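PDB 5N3U: phycocyanobilin lyase subunit alpha from Nostoc sp. PCC 7120, which probably acts, together with its partner CpcF, as the lyase required for attaching the chromophore to the phycocyanin alpha subunit CpcA. Local coordinates for residues L198-L203 with I221-A226. Numbering follows the deposited sequence.
Sequences LLVKVL and IGYLAA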
# COMPACT_ATOMS: atom_id res chain seq x y z
N LEU A 198 5.51 13.91 -29.73
CA LEU A 198 6.69 13.23 -29.18
C LEU A 198 6.34 12.54 -27.84
O LEU A 198 6.86 11.48 -27.53
CB LEU A 198 7.75 14.24 -28.84
CG LEU A 198 8.52 14.82 -29.99
CD1 LEU A 198 9.17 16.09 -29.52
CD2 LEU A 198 9.52 13.76 -30.46
N LEU A 199 5.50 13.18 -27.03
CA LEU A 199 5.03 12.54 -25.74
C LEU A 199 4.23 11.29 -26.02
O LEU A 199 4.48 10.22 -25.45
CB LEU A 199 4.24 13.53 -24.90
CG LEU A 199 5.13 14.72 -24.49
CD1 LEU A 199 4.35 15.87 -23.87
CD2 LEU A 199 6.17 14.18 -23.58
N VAL A 200 3.35 11.38 -26.99
CA VAL A 200 2.64 10.13 -27.43
C VAL A 200 3.56 9.02 -27.80
O VAL A 200 3.41 7.89 -27.35
CB VAL A 200 1.69 10.43 -28.59
CG1 VAL A 200 1.12 9.11 -29.14
CG2 VAL A 200 0.59 11.35 -28.11
N LYS A 201 4.60 9.32 -28.57
CA LYS A 201 5.56 8.30 -28.93
C LYS A 201 6.33 7.64 -27.74
O LYS A 201 6.58 6.47 -27.73
CB LYS A 201 6.56 8.88 -29.94
CG LYS A 201 7.46 7.84 -30.58
CD LYS A 201 8.76 8.45 -31.16
CE LYS A 201 9.38 7.59 -32.27
NZ LYS A 201 10.09 6.40 -31.72
N VAL A 202 6.64 8.41 -26.71
CA VAL A 202 7.23 7.88 -25.47
C VAL A 202 6.27 6.83 -24.83
O VAL A 202 6.74 5.79 -24.33
CB VAL A 202 7.49 9.02 -24.48
CG1 VAL A 202 7.88 8.53 -23.07
CG2 VAL A 202 8.56 9.95 -25.02
N LEU A 203 4.98 7.06 -24.93
CA LEU A 203 3.95 6.10 -24.44
C LEU A 203 4.06 4.77 -25.05
O LEU A 203 3.85 3.79 -24.37
CB LEU A 203 2.52 6.52 -24.73
CG LEU A 203 1.97 7.61 -23.88
CD1 LEU A 203 0.50 7.84 -24.21
CD2 LEU A 203 2.15 7.24 -22.39
N ILE A 221 -0.61 19.12 -20.10
CA ILE A 221 -0.76 19.99 -21.22
C ILE A 221 -2.14 19.88 -21.84
O ILE A 221 -2.51 20.73 -22.61
CB ILE A 221 0.35 19.73 -22.25
CG1 ILE A 221 0.17 18.38 -22.89
CG2 ILE A 221 1.70 19.86 -21.54
CD1 ILE A 221 1.21 17.98 -23.90
N GLY A 222 -2.87 18.81 -21.53
CA GLY A 222 -4.25 18.64 -21.98
C GLY A 222 -4.36 18.32 -23.46
O GLY A 222 -5.32 18.75 -24.07
N TYR A 223 -3.42 17.56 -24.02
CA TYR A 223 -3.36 17.28 -25.47
C TYR A 223 -4.38 16.25 -25.90
O TYR A 223 -4.14 15.04 -25.84
CB TYR A 223 -1.95 16.80 -25.85
CG TYR A 223 -1.68 16.55 -27.34
CD1 TYR A 223 -1.91 17.54 -28.32
CD2 TYR A 223 -1.12 15.34 -27.76
CE1 TYR A 223 -1.64 17.30 -29.68
CE2 TYR A 223 -0.79 15.11 -29.09
CZ TYR A 223 -1.09 16.09 -30.04
OH TYR A 223 -0.79 15.79 -31.33
N LEU A 224 -5.50 16.76 -26.43
CA LEU A 224 -6.69 15.92 -26.75
C LEU A 224 -6.46 14.74 -27.66
O LEU A 224 -6.93 13.64 -27.39
CB LEU A 224 -7.81 16.77 -27.32
CG LEU A 224 -9.16 16.09 -27.58
CD1 LEU A 224 -9.80 15.68 -26.25
CD2 LEU A 224 -10.09 17.06 -28.31
N ALA A 225 -5.71 14.94 -28.74
CA ALA A 225 -5.42 13.88 -29.64
C ALA A 225 -4.76 12.71 -29.07
O ALA A 225 -4.74 11.65 -29.69
CB ALA A 225 -4.59 14.43 -30.87
N ALA A 226 -4.18 12.79 -27.88
CA ALA A 226 -3.57 11.60 -27.28
C ALA A 226 -4.55 10.68 -26.52
O ALA A 226 -4.14 9.67 -25.95
CB ALA A 226 -2.47 12.05 -26.31
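Leu199 and Val200, on helix 193-203, pack against Ile221, Tyr223 and Ala226 in a small, buried apolar contact (159 Å², both sides summed) with the C-terminal end of helix 208-221 and the turn that leads from it to helix 227-232. Two points carry it. CD1 of Leu199 and CD1 of Ile221 meet tip to tip at 3.8 Å; Ile221 CG1 lies between the backbone N and carbonyl carbon (chi1 69°), and the extended chain beyond it carries CD1 to Leu199. At the other point one methyl serves two partners: Val200 CG2 lies 3.6 Å from Ala226 CB and 4.1 Å from Tyr223 CE2, approaching the ring at its edge, near its plane. The backbones are closest here too, with Val200 CA 6.4 Å from Ala226 CA. Consecutive antiparallel helices joined by short turns are the architecture of HEAT-like repeats, and the contact joins one such helix to the end of its neighbour and the turn beyond. Gly222 is the first residue after helix 208-221 to leave helical geometry, with a positive phi (73°) that favours glycine; the 3-10 segment 224-226 follows, Ala226 N donating to the O of Tyr223 just before it. Tyr223 OH is hydrogen-bonded to OE2 of Glu197, a second tie to helix 193-203, while Tyr187 of helix 176-190 meets the ring with planes about 65° apart.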